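Local coordinates for VP5 (Halorubrum pleomorphic virus 2, PDB 6QGI), which is an envelope spike protein of an archaeal pleomorphic virus and probably drives fusion of the viral membrane with that of the host cell, at residues Ser126-Val131 / Asp141-Leu146; Ala39-Val44 / Pro135-Gly140; Val268-Arg273 / Asp480-Gln485. All blocks are in the same frame, centred on the assembly; numbering follows the deposited sequence.

Contact 1 of 3, residues Ser126-Val131 / Asp141-Leu146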
ATOM      1  N   SER A 126       2.113  21.980   9.675  1.00 27.61           N
ATOM      2  CA  SER A 126       3.377  22.646   9.357  1.00 27.77           C
ATOM      3  C   SER A 126       3.365  23.202   7.920  1.00 31.62           C
ATOM      4  O   SER A 126       4.090  24.159   7.658  1.00 32.37           O
ATOM      5  CB  SER A 126       4.575  21.734   9.597  1.00 31.43           C
ATOM      6  OG  SER A 126       4.465  20.494   8.922  1.00 42.98           O
ATOM      7  N   ILE A 127       2.515  22.655   7.011  1.00 27.01           N
ATOM      8  CA  ILE A 127       2.334  23.202   5.657  1.00 26.39           C
ATOM      9  C   ILE A 127       1.605  24.542   5.809  1.00 31.95           C
ATOM     10  O   ILE A 127       2.107  25.567   5.344  1.00 32.46           O
ATOM     11  CB  ILE A 127       1.583  22.240   4.683  1.00 27.99           C
ATOM     12  CG1 ILE A 127       2.476  21.076   4.218  1.00 27.41           C
ATOM     13  CG2 ILE A 127       1.003  22.999   3.478  1.00 28.15           C
ATOM     14  CD1 ILE A 127       1.701  19.786   3.841  1.00 31.31           C
ATOM     15  N   LEU A 128       0.445  24.528   6.515  1.00 28.39           N
ATOM     16  CA  LEU A 128      -0.399  25.700   6.775  1.00 28.73           C
ATOM     17  C   LEU A 128       0.370  26.791   7.544  1.00 33.23           C
ATOM     18  O   LEU A 128       0.035  27.963   7.401  1.00 34.32           O
ATOM     19  CB  LEU A 128      -1.690  25.315   7.530  1.00 28.65           C
ATOM     20  CG  LEU A 128      -2.614  24.268   6.884  1.00 31.56           C
ATOM     21  CD1 LEU A 128      -3.595  23.719   7.889  1.00 32.04           C
ATOM     22  CD2 LEU A 128      -3.355  24.819   5.698  1.00 33.21           C
ATOM     23  N   SER A 129       1.405  26.413   8.330  1.00 28.90           N
ATOM     24  CA  SER A 129       2.264  27.362   9.043  1.00 29.32           C
ATOM     25  C   SER A 129       3.162  28.064   8.031  1.00 31.20           C
ATOM     26  O   SER A 129       3.160  29.292   7.960  1.00 32.08           O
ATOM     27  CB  SER A 129       3.098  26.656  10.110  1.00 33.65           C
ATOM     28  OG  SER A 129       2.295  26.120  11.148  1.00 44.06           O
ATOM     29  N   THR A 130       3.872  27.271   7.204  1.00 25.13           N
ATOM     30  CA  THR A 130       4.777  27.723   6.142  1.00 24.30           C
ATOM     31  C   THR A 130       4.028  28.577   5.096  1.00 27.40           C
ATOM     32  O   THR A 130       4.598  29.541   4.582  1.00 28.40           O
ATOM     33  CB  THR A 130       5.459  26.507   5.480  1.00 29.22           C
ATOM     34  OG1 THR A 130       6.035  25.678   6.482  1.00 25.91           O
ATOM     35  CG2 THR A 130       6.545  26.901   4.524  1.00 30.80           C
ATOM     36  N   VAL A 131       2.762  28.232   4.796  1.00 22.06           N
ATOM     37  CA  VAL A 131       1.942  28.956   3.816  1.00 21.90           C
ATOM     38  C   VAL A 131       1.561  30.338   4.395  1.00 27.88           C
ATOM     39  O   VAL A 131       1.896  31.348   3.778  1.00 28.33           O
ATOM     40  CB  VAL A 131       0.714  28.125   3.335  1.00 24.61           C
ATOM     41  CG1 VAL A 131      -0.225  28.962   2.483  1.00 24.66           C
ATOM     42  CG2 VAL A 131       1.158  26.887   2.553  1.00 22.87           C
ATOM     43  N   ASP A 141      -3.945  30.039  -2.418  1.00 29.04           N
ATOM     44  CA  ASP A 141      -3.025  29.956  -3.559  1.00 28.11           C
ATOM     45  C   ASP A 141      -2.493  28.528  -3.751  1.00 30.13           C
ATOM     46  O   ASP A 141      -1.979  28.209  -4.832  1.00 29.79           O
ATOM     47  CB  ASP A 141      -1.854  30.940  -3.390  1.00 30.62           C
ATOM     48  CG  ASP A 141      -2.278  32.394  -3.290  1.00 42.75           C
ATOM     49  OD1 ASP A 141      -2.881  32.906  -4.260  1.00 44.16           O
ATOM     50  OD2 ASP A 141      -2.003  33.022  -2.244  1.00 48.49           O
ATOM     51  N   VAL A 142      -2.616  27.672  -2.712  1.00 24.49           N
ATOM     52  CA  VAL A 142      -2.144  26.285  -2.764  1.00 22.75           C
ATOM     53  C   VAL A 142      -3.316  25.290  -2.563  1.00 24.31           C
ATOM     54  O   VAL A 142      -3.244  24.173  -3.077  1.00 22.92           O
ATOM     55  CB  VAL A 142      -0.958  25.994  -1.798  1.00 27.01           C
ATOM     56  CG1 VAL A 142       0.298  26.741  -2.232  1.00 27.26           C
ATOM     57  CG2 VAL A 142      -1.294  26.325  -0.345  1.00 27.53           C
ATOM     58  N   PHE A 143      -4.388  25.705  -1.844  1.00 19.91           N
ATOM     59  CA  PHE A 143      -5.577  24.885  -1.573  1.00 18.53           C
ATOM     60  C   PHE A 143      -6.814  25.406  -2.301  1.00 21.32           C
ATOM     61  O   PHE A 143      -6.942  26.615  -2.485  1.00 22.14           O
ATOM     62  CB  PHE A 143      -5.868  24.809  -0.063  1.00 20.35           C
ATOM     63  CG  PHE A 143      -4.794  24.129   0.746  1.00 20.93           C
ATOM     64  CD1 PHE A 143      -4.694  22.743   0.776  1.00 22.87           C
ATOM     65  CD2 PHE A 143      -3.894  24.873   1.497  1.00 23.45           C
ATOM     66  CE1 PHE A 143      -3.701  22.116   1.533  1.00 23.11           C
ATOM     67  CE2 PHE A 143      -2.885  24.246   2.232  1.00 25.33           C
ATOM     68  CZ  PHE A 143      -2.797  22.873   2.249  1.00 22.41           C
ATOM     69  N   LEU A 144      -7.735  24.493  -2.699  1.00 16.81           N
ATOM     70  CA  LEU A 144      -8.986  24.839  -3.392  1.00 16.62           C
ATOM     71  C   LEU A 144      -9.854  25.753  -2.513  1.00 22.08           C
ATOM     72  O   LEU A 144     -10.372  26.755  -3.003  1.00 22.29           O
ATOM     73  CB  LEU A 144      -9.758  23.570  -3.793  1.00 15.72           C
ATOM     74  CG  LEU A 144     -11.032  23.762  -4.624  1.00 20.59           C
ATOM     75  CD1 LEU A 144     -10.719  24.148  -6.055  1.00 20.37           C
ATOM     76  CD2 LEU A 144     -11.882  22.520  -4.603  1.00 21.99           C
ATOM     77  N   MET A 145      -9.973  25.411  -1.210  1.00 19.81           N
ATOM     78  CA  MET A 145     -10.688  26.155  -0.161  1.00 20.87           C
ATOM     79  C   MET A 145     -12.176  26.277  -0.468  1.00 26.45           C
ATOM     80  O   MET A 145     -12.816  27.248  -0.060  1.00 27.14           O
ATOM     81  CB  MET A 145     -10.064  27.552   0.068  1.00 23.93           C
ATOM     82  CG  MET A 145      -8.583  27.516   0.405  1.00 26.89           C
ATOM     83  SD  MET A 145      -8.252  26.881   2.055  1.00 30.91           S
ATOM     84  CE  MET A 145      -8.534  28.360   3.026  1.00 29.32           C
ATOM     85  N   LEU A 146     -12.726  25.275  -1.163  1.00 23.50           N
ATOM     86  CA  LEU A 146     -14.140  25.236  -1.518  1.00 24.50           C
ATOM     87  C   LEU A 146     -14.871  24.154  -0.753  1.00 29.91           C
ATOM     88  O   LEU A 146     -14.257  23.178  -0.313  1.00 29.12           O
ATOM     89  CB  LEU A 146     -14.336  25.001  -3.031  1.00 23.90           C
ATOM     90  CG  LEU A 146     -13.957  26.113  -4.001  1.00 28.29           C
ATOM     91  CD1 LEU A 146     -14.267  25.695  -5.416  1.00 27.92           C
ATOM     92  CD2 LEU A 146     -14.679  27.410  -3.686  1.00 31.53           C
TER
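Two helix methyls meet the Phe143 ring: Ile127 CG2 lies near its plane, at an edge, 4.0 Å from Phe143 CZ, while Leu128 CD2 comes in obliquely, 3.5 Å from Phe143 CE2. The loop after helix 91-133 folds back here, so that its apolar side chains pack on the last turns of the helix it has just left. Phe143 reaches the helix because its CG is anti to the carbonyl carbon (chi1 -64°), with the ring projecting toward residues 127 and 128. Both methyls fall on the CE2-CZ end of the ring, and Leu128 CD2 is also 4.0 Å from Phe143 CZ. The Leu128 side chain runs at roughly a right angle to that of Phe143. One turn along, Val131 and Val142 approach tip to tip, with CG2 of Val131 3.8 Å from CG2 of Val142 and Val131 CG1 slightly farther, so a single methyl of Val142 meets both branches. No hydrogen bond joins the segments, and all five touching residues are buried. Leu156 of strand 155-159 and Val213 of strand 212-215 also touch Phe143, while Val44 and Thr47 of helix 37-60 touch Ile127. The small apolar core thus lies between helices and strands. Within the helix, Ser126 O accepts twice from one residue: from Thr130 N at 3.2 Å and from Thr130 OG1 at 2.7 Å, the latter approaching nearly in line with the carbonyl, at a C=O...OG1 angle of 161°.

Contact 2 of 3, residues Ala39-Val44 / Pro135-Gly140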
ATOM      1  N   ALA A  39       8.205  27.716  -5.740  1.00 25.89           N
ATOM      2  CA  ALA A  39       8.827  26.560  -5.078  1.00 24.39           C
ATOM      3  C   ALA A  39       7.987  26.053  -3.913  1.00 26.87           C
ATOM      4  O   ALA A  39       7.854  24.840  -3.771  1.00 26.03           O
ATOM      5  CB  ALA A  39      10.223  26.911  -4.592  1.00 25.46           C
ATOM      6  N   LEU A  40       7.403  26.964  -3.095  1.00 22.78           N
ATOM      7  CA  LEU A  40       6.554  26.559  -1.968  1.00 21.59           C
ATOM      8  C   LEU A  40       5.295  25.862  -2.478  1.00 24.67           C
ATOM      9  O   LEU A  40       4.949  24.805  -1.970  1.00 24.86           O
ATOM     10  CB  LEU A  40       6.185  27.741  -1.048  1.00 22.06           C
ATOM     11  CG  LEU A  40       5.303  27.400   0.168  1.00 25.68           C
ATOM     12  CD1 LEU A  40       5.992  26.428   1.105  1.00 25.28           C
ATOM     13  CD2 LEU A  40       4.882  28.644   0.906  1.00 27.47           C
ATOM     14  N   LYS A  41       4.653  26.426  -3.505  1.00 20.66           N
ATOM     15  CA  LYS A  41       3.454  25.880  -4.134  1.00 19.75           C
ATOM     16  C   LYS A  41       3.738  24.477  -4.701  1.00 23.40           C
ATOM     17  O   LYS A  41       2.916  23.567  -4.550  1.00 22.76           O
ATOM     18  CB  LYS A  41       2.953  26.831  -5.233  1.00 22.05           C
ATOM     19  CG  LYS A  41       2.519  28.198  -4.705  1.00 31.14           C
ATOM     20  CD  LYS A  41       1.667  28.984  -5.693  1.00 38.24           C
ATOM     21  CE  LYS A  41       2.475  29.929  -6.545  1.00 46.04           C
ATOM     22  NZ  LYS A  41       1.621  30.629  -7.535  1.00 54.81           N
ATOM     23  N   GLN A  42       4.930  24.315  -5.301  1.00 19.84           N
ATOM     24  CA  GLN A  42       5.450  23.086  -5.885  1.00 19.14           C
ATOM     25  C   GLN A  42       5.723  22.045  -4.800  1.00 24.60           C
ATOM     26  O   GLN A  42       5.288  20.897  -4.928  1.00 24.31           O
ATOM     27  CB  GLN A  42       6.732  23.399  -6.680  1.00 20.47           C
ATOM     28  CG  GLN A  42       7.474  22.173  -7.195  1.00 33.97           C
ATOM     29  CD  GLN A  42       8.260  22.439  -8.450  1.00 54.00           C
ATOM     30  OE1 GLN A  42       7.942  21.906  -9.516  1.00 51.23           O
ATOM     31  NE2 GLN A  42       9.310  23.251  -8.355  1.00 43.20           N
ATOM     32  N   GLN A  43       6.457  22.445  -3.748  1.00 22.29           N
ATOM     33  CA  GLN A  43       6.846  21.580  -2.637  1.00 21.92           C
ATOM     34  C   GLN A  43       5.655  21.187  -1.769  1.00 26.40           C
ATOM     35  O   GLN A  43       5.670  20.079  -1.240  1.00 26.56           O
ATOM     36  CB  GLN A  43       7.949  22.219  -1.797  1.00 23.65           C
ATOM     37  CG  GLN A  43       9.313  22.105  -2.462  1.00 28.01           C
ATOM     38  CD  GLN A  43      10.472  22.433  -1.561  1.00 31.75           C
ATOM     39  OE1 GLN A  43      10.439  22.249  -0.340  1.00 28.49           O
ATOM     40  NE2 GLN A  43      11.540  22.908  -2.157  1.00 17.47           N
ATOM     41  N   VAL A  44       4.631  22.063  -1.630  1.00 22.93           N
ATOM     42  CA  VAL A  44       3.392  21.754  -0.892  1.00 22.73           C
ATOM     43  C   VAL A  44       2.650  20.648  -1.675  1.00 26.57           C
ATOM     44  O   VAL A  44       2.163  19.688  -1.075  1.00 26.55           O
ATOM     45  CB  VAL A  44       2.503  23.017  -0.654  1.00 27.09           C
ATOM     46  CG1 VAL A  44       1.069  22.646  -0.269  1.00 26.68           C
ATOM     47  CG2 VAL A  44       3.116  23.936   0.398  1.00 27.53           C
ATOM     48  N   PRO A 135       5.304  35.457   2.837  1.00 31.48           N
ATOM     49  CA  PRO A 135       4.784  36.812   2.602  1.00 32.92           C
ATOM     50  C   PRO A 135       3.958  36.996   1.325  1.00 38.08           C
ATOM     51  O   PRO A 135       3.119  37.902   1.277  1.00 38.70           O
ATOM     52  CB  PRO A 135       6.061  37.654   2.517  1.00 35.29           C
ATOM     53  CG  PRO A 135       7.125  36.708   2.100  1.00 38.18           C
ATOM     54  CD  PRO A 135       6.781  35.429   2.778  1.00 32.88           C
ATOM     55  N   ASP A 136       4.201  36.173   0.294  1.00 33.75           N
ATOM     56  CA  ASP A 136       3.542  36.331  -0.998  1.00 33.57           C
ATOM     57  C   ASP A 136       2.397  35.353  -1.231  1.00 37.86           C
ATOM     58  O   ASP A 136       1.699  35.479  -2.240  1.00 37.78           O
ATOM     59  CB  ASP A 136       4.574  36.184  -2.134  1.00 34.89           C
ATOM     60  CG  ASP A 136       5.861  36.977  -1.955  1.00 46.92           C
ATOM     61  OD1 ASP A 136       5.791  38.123  -1.450  1.00 48.46           O
ATOM     62  OD2 ASP A 136       6.934  36.456  -2.327  1.00 53.95           O
ATOM     63  N   ILE A 137       2.196  34.386  -0.325  1.00 34.49           N
ATOM     64  CA  ILE A 137       1.192  33.337  -0.511  1.00 33.61           C
ATOM     65  C   ILE A 137       0.294  33.155   0.715  1.00 36.46           C
ATOM     66  O   ILE A 137       0.741  33.289   1.854  1.00 36.69           O
ATOM     67  CB  ILE A 137       1.951  32.018  -0.871  1.00 36.05           C
ATOM     68  CG1 ILE A 137       2.576  32.129  -2.267  1.00 36.90           C
ATOM     69  CG2 ILE A 137       1.092  30.740  -0.767  1.00 35.37           C
ATOM     70  CD1 ILE A 137       3.527  31.137  -2.509  1.00 48.91           C
ATOM     71  N   GLY A 138      -0.965  32.833   0.430  1.00 32.00           N
ATOM     72  CA  GLY A 138      -2.011  32.486   1.383  1.00 31.57           C
ATOM     73  C   GLY A 138      -2.512  31.085   1.096  1.00 32.84           C
ATOM     74  O   GLY A 138      -2.122  30.485   0.089  1.00 31.07           O
ATOM     75  N   LYS A 139      -3.368  30.542   1.974  1.00 29.14           N
ATOM     76  CA  LYS A 139      -3.904  29.182   1.847  1.00 27.66           C
ATOM     77  C   LYS A 139      -4.639  28.950   0.516  1.00 31.81           C
ATOM     78  O   LYS A 139      -4.517  27.868  -0.054  1.00 30.85           O
ATOM     79  CB  LYS A 139      -4.818  28.837   3.027  1.00 29.74           C
ATOM     80  CG  LYS A 139      -4.059  28.639   4.334  1.00 33.90           C
ATOM     81  CD  LYS A 139      -4.978  28.258   5.479  1.00 36.88           C
ATOM     82  CE  LYS A 139      -4.238  28.269   6.787  1.00 43.09           C
ATOM     83  NZ  LYS A 139      -5.156  28.121   7.941  1.00 52.75           N
ATOM     84  N   GLY A 140      -5.329  29.975   0.018  1.00 29.38           N
ATOM     85  CA  GLY A 140      -6.084  29.924  -1.231  1.00 29.24           C
ATOM     86  C   GLY A 140      -5.267  29.811  -2.503  1.00 32.94           C
ATOM     87  O   GLY A 140      -5.827  29.520  -3.562  1.00 32.97           O
TER
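Beyond Ile137, which meets Leu40 and Lys41 of the helix, Lys139 NZ is gripped by two groups, a salt bridge to Asp155 OD1 and a hydrogen bond to Leu156 O, tying this loop to strand 155-159. Between the segments themselves the contact is apolar and rests on one methyl. Ile137 CD1 lies 3.8 Å from Lys41 CG and, less tightly, 4.4 Å from Leu40 CD2. Ile137 reaches the helix with CG1 anti to the carbonyl carbon (chi1 -69°) and the chain extended to CD1 (chi2 165°), which brings CD1 up to Lys41, with Leu40 farther off. Lys41 offers the aliphatic base of its chain, crossing Ile137 at a slant; the chain then bends at chi3 (-94°). The helix turn under these residues is regular, Leu40 O taking the N-H of Val44 at 2.8 Å. No hydrogen bond crosses the contact. Segment 39-44 belongs to helix 37-60, and residues 135-140 to the loop leaving helix 91-133. Leu40 also packs on Thr130 of helix 91-133, while Lys41 touches Tyr215 of strand 212-215, so the contact sits where two helices, the loop and that strand come together.

Contact 3 of 3, residues Val268-Arg273 / Asp480-Gln485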
ATOM      1  N   VAL A 268       4.966 -21.461  15.797  1.00 40.99           N
ATOM      2  CA  VAL A 268       5.394 -20.110  15.422  1.00 39.75           C
ATOM      3  C   VAL A 268       4.341 -19.599  14.437  1.00 41.52           C
ATOM      4  O   VAL A 268       4.213 -20.143  13.333  1.00 41.45           O
ATOM      5  CB  VAL A 268       6.843 -20.057  14.854  1.00 44.14           C
ATOM      6  CG1 VAL A 268       7.258 -18.624  14.532  1.00 43.27           C
ATOM      7  CG2 VAL A 268       7.844 -20.702  15.810  1.00 44.84           C
ATOM      8  N   THR A 269       3.541 -18.604  14.878  1.00 35.82           N
ATOM      9  CA  THR A 269       2.415 -18.025  14.135  1.00 34.22           C
ATOM     10  C   THR A 269       2.858 -17.370  12.810  1.00 36.94           C
ATOM     11  O   THR A 269       3.980 -16.855  12.744  1.00 36.02           O
ATOM     12  CB  THR A 269       1.638 -17.000  15.003  1.00 40.34           C
ATOM     13  OG1 THR A 269       2.358 -15.771  15.119  1.00 39.44           O
ATOM     14  CG2 THR A 269       1.267 -17.533  16.372  1.00 38.87           C
ATOM     15  N   PRO A 270       1.981 -17.333  11.767  1.00 33.07           N
ATOM     16  CA  PRO A 270       2.354 -16.654  10.510  1.00 32.07           C
ATOM     17  C   PRO A 270       2.784 -15.205  10.761  1.00 34.20           C
ATOM     18  O   PRO A 270       3.746 -14.740  10.150  1.00 33.41           O
ATOM     19  CB  PRO A 270       1.070 -16.724   9.679  1.00 33.49           C
ATOM     20  CG  PRO A 270       0.341 -17.895  10.215  1.00 38.86           C
ATOM     21  CD  PRO A 270       0.608 -17.877  11.683  1.00 34.57           C
ATOM     22  N   ARG A 271       2.109 -14.531  11.724  1.00 29.73           N
ATOM     23  CA  ARG A 271       2.386 -13.167  12.186  1.00 28.46           C
ATOM     24  C   ARG A 271       3.807 -13.089  12.771  1.00 33.29           C
ATOM     25  O   ARG A 271       4.568 -12.220  12.355  1.00 32.95           O
ATOM     26  CB  ARG A 271       1.330 -12.737  13.227  1.00 25.84           C
ATOM     27  CG  ARG A 271       1.484 -11.314  13.738  1.00 29.59           C
ATOM     28  CD  ARG A 271       1.072 -11.196  15.192  1.00 41.33           C
ATOM     29  NE  ARG A 271       1.097  -9.802  15.634  1.00 48.75           N
ATOM     30  CZ  ARG A 271       0.726  -9.372  16.838  1.00 61.03           C
ATOM     31  NH1 ARG A 271       0.298 -10.234  17.753  1.00 49.93           N
ATOM     32  NH2 ARG A 271       0.776  -8.082  17.134  1.00 46.02           N
ATOM     33  N   GLU A 272       4.168 -14.014  13.700  1.00 30.73           N
ATOM     34  CA  GLU A 272       5.495 -14.082  14.332  1.00 31.20           C
ATOM     35  C   GLU A 272       6.600 -14.289  13.281  1.00 34.89           C
ATOM     36  O   GLU A 272       7.599 -13.574  13.324  1.00 34.41           O
ATOM     37  CB  GLU A 272       5.544 -15.197  15.384  1.00 33.51           C
ATOM     38  CG  GLU A 272       6.802 -15.203  16.241  1.00 48.49           C
ATOM     39  CD  GLU A 272       6.943 -16.358  17.221  1.00 85.32           C
ATOM     40  OE1 GLU A 272       5.984 -17.151  17.367  1.00 82.90           O
ATOM     41  OE2 GLU A 272       8.022 -16.469  17.848  1.00 86.39           O
ATOM     42  N   ARG A 273       6.408 -15.241  12.338  1.00 31.18           N
ATOM     43  CA  ARG A 273       7.349 -15.536  11.253  1.00 31.28           C
ATOM     44  C   ARG A 273       7.617 -14.277  10.399  1.00 34.16           C
ATOM     45  O   ARG A 273       8.780 -13.982  10.113  1.00 34.42           O
ATOM     46  CB  ARG A 273       6.825 -16.686  10.377  1.00 32.39           C
ATOM     47  CG  ARG A 273       7.895 -17.334   9.504  1.00 47.01           C
ATOM     48  CD  ARG A 273       7.323 -18.394   8.579  1.00 63.69           C
ATOM     49  NE  ARG A 273       7.028 -19.648   9.280  1.00 77.13           N
ATOM     50  CZ  ARG A 273       7.840 -20.701   9.305  1.00 94.12           C
ATOM     51  NH1 ARG A 273       8.999 -20.677   8.663  1.00 81.73           N
ATOM     52  NH2 ARG A 273       7.490 -21.795   9.973  1.00 82.95           N
ATOM     53  N   ASP A 480      -1.687 -27.819  12.783  1.00 32.70           N
ATOM     54  CA  ASP A 480      -0.465 -28.323  12.148  1.00 33.33           C
ATOM     55  C   ASP A 480      -0.451 -27.938  10.656  1.00 37.35           C
ATOM     56  O   ASP A 480       0.601 -27.570  10.122  1.00 36.25           O
ATOM     57  CB  ASP A 480      -0.342 -29.854  12.324  1.00 36.40           C
ATOM     58  CG  ASP A 480      -0.067 -30.353  13.742  1.00 46.58           C
ATOM     59  OD1 ASP A 480       0.239 -29.517  14.625  1.00 46.27           O
ATOM     60  OD2 ASP A 480      -0.146 -31.584  13.966  1.00 54.08           O
ATOM     61  N   GLN A 481      -1.636 -27.993  10.009  1.00 34.45           N
ATOM     62  CA  GLN A 481      -1.842 -27.631   8.607  1.00 34.44           C
ATOM     63  C   GLN A 481      -1.628 -26.131   8.406  1.00 37.51           C
ATOM     64  O   GLN A 481      -1.019 -25.746   7.407  1.00 37.99           O
ATOM     65  CB  GLN A 481      -3.243 -28.042   8.135  1.00 36.30           C
ATOM     66  CG  GLN A 481      -3.309 -28.359   6.641  1.00 60.40           C
ATOM     67  CD  GLN A 481      -4.714 -28.511   6.097  1.00 85.76           C
ATOM     68  OE1 GLN A 481      -5.719 -28.235   6.768  1.00 81.06           O
ATOM     69  NE2 GLN A 481      -4.812 -28.946   4.849  1.00 81.20           N
ATOM     70  N   LEU A 482      -2.104 -25.289   9.364  1.00 31.92           N
ATOM     71  CA  LEU A 482      -1.927 -23.829   9.339  1.00 29.62           C
ATOM     72  C   LEU A 482      -0.427 -23.526   9.306  1.00 33.44           C
ATOM     73  O   LEU A 482       0.037 -22.803   8.421  1.00 33.22           O
ATOM     74  CB  LEU A 482      -2.612 -23.171  10.569  1.00 28.48           C
ATOM     75  CG  LEU A 482      -2.582 -21.625  10.662  1.00 30.60           C
ATOM     76  CD1 LEU A 482      -3.888 -21.078  11.183  1.00 29.57           C
ATOM     77  CD2 LEU A 482      -1.450 -21.139  11.555  1.00 31.25           C
ATOM     78  N   GLU A 483       0.317 -24.134  10.251  1.00 29.75           N
ATOM     79  CA  GLU A 483       1.762 -24.039  10.435  1.00 29.58           C
ATOM     80  C   GLU A 483       2.520 -24.501   9.189  1.00 33.64           C
ATOM     81  O   GLU A 483       3.467 -23.828   8.781  1.00 32.87           O
ATOM     82  CB  GLU A 483       2.177 -24.896  11.648  1.00 31.89           C
ATOM     83  CG  GLU A 483       3.656 -24.833  12.004  1.00 45.02           C
ATOM     84  CD  GLU A 483       4.077 -25.792  13.100  1.00 72.42           C
ATOM     85  OE1 GLU A 483       4.315 -25.331  14.240  1.00 73.25           O
ATOM     86  OE2 GLU A 483       4.176 -27.009  12.818  1.00 69.30           O
ATOM     87  N   GLN A 484       2.113 -25.647   8.598  1.00 31.22           N
ATOM     88  CA  GLN A 484       2.781 -26.224   7.434  1.00 32.10           C
ATOM     89  C   GLN A 484       2.521 -25.416   6.170  1.00 36.14           C
ATOM     90  O   GLN A 484       3.485 -25.138   5.453  1.00 35.80           O
ATOM     91  CB  GLN A 484       2.395 -27.700   7.230  1.00 34.88           C
ATOM     92  CG  GLN A 484       3.336 -28.489   6.300  1.00 51.50           C
ATOM     93  CD  GLN A 484       4.819 -28.325   6.590  1.00 71.49           C
ATOM     94  OE1 GLN A 484       5.602 -27.931   5.719  1.00 66.98           O
ATOM     95  NE2 GLN A 484       5.242 -28.623   7.812  1.00 64.26           N
ATOM     96  N   GLN A 485       1.249 -25.015   5.907  1.00 32.53           N
ATOM     97  CA  GLN A 485       0.873 -24.219   4.726  1.00 31.98           C
ATOM     98  C   GLN A 485       1.620 -22.887   4.690  1.00 36.62           C
ATOM     99  O   GLN A 485       2.005 -22.430   3.610  1.00 36.54           O
ATOM    100  CB  GLN A 485      -0.638 -23.965   4.674  1.00 32.54           C
ATOM    101  CG  GLN A 485      -1.440 -25.134   4.109  1.00 44.58           C
ATOM    102  CD  GLN A 485      -2.886 -25.140   4.549  1.00 61.90           C
ATOM    103  OE1 GLN A 485      -3.336 -24.317   5.355  1.00 55.28           O
ATOM    104  NE2 GLN A 485      -3.651 -26.091   4.036  1.00 56.00           N
TER
HETATM  105  O   HOH W   1       5.957 -23.211  13.849  1.00 33.29           O
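Leu482 meets Pro270 through one branch, CD2. From CB the side chain sets out with CG anti to the backbone N (chi1 -177°), and from CG it forks; CD2 lies 3.9 Å from Pro270 CD and equally far from Pro270 CG, resting against these two atoms of the pyrrolidine ring. The two side chains run at about a right angle to each other, and Leu482 also packs on His468 and Tyr473 in loops. This is packing of the start of one helix against the flank of another: Pro270 is the first residue of helix 270-279, and Thr269 before it is the N-cap. The Thr269 OG1 accepts from Glu272 N at 2.9 Å with an N-H...O angle of 159°, a capping bond that satisfies an N-H of the first turn. Beside this apolar touch runs a polar bridge. Glu483 runs almost straight to CD, and its carboxylate OE1 accepts from a water at 2.7 Å; the same water accepts from Val268 N at 2.8 Å. The carboxylate and the peptide N-H are thus joined through water, Glu483 OE1 and Val268 N themselves being 4.2 Å apart. Arg273 NH2 stands 6.4 Å from Glu483 OE1, with no direct contact, though an attraction between the opposite charges is plausible. Helix 476-496 carries the contact further along its length: Asn486 touches both Pro270 and Arg273, and Ile490 touches Arg273. On another flank, Thr269 packs on Thr75, Asp76 and Ile79 of helix 66-86, and Arg271 NH1 forms a salt bridge with Asp76, so the start of helix 270-279 is held by helix 66-86 as well as by helix 476-496.

How the contacts relate
From the N terminus, contact 2 opens first, at residues 39-44 of helix 37-60. Contact 1 opens at 126-131, near the end of helix 91-133. The chain then closes contact 2 at 135-140 and contact 1 at 141-146, so the two loops cross, one spanning 90 residues, mostly helical, and the other only nine. Contact 2 thus ties helix 37-60, and contact 1 helix 91-133, to the one loop after helix 91-133. Their centres lie about 7 Å apart, and Val142 CG1 packs against Lys41 CG at 3.6 Å. Contact 3 follows in series, joining 268-273 to helix 476-496 across more than 200 residues. Its centre lies about 48 Å from that of contact 1, on the opposite side of the chain's centre.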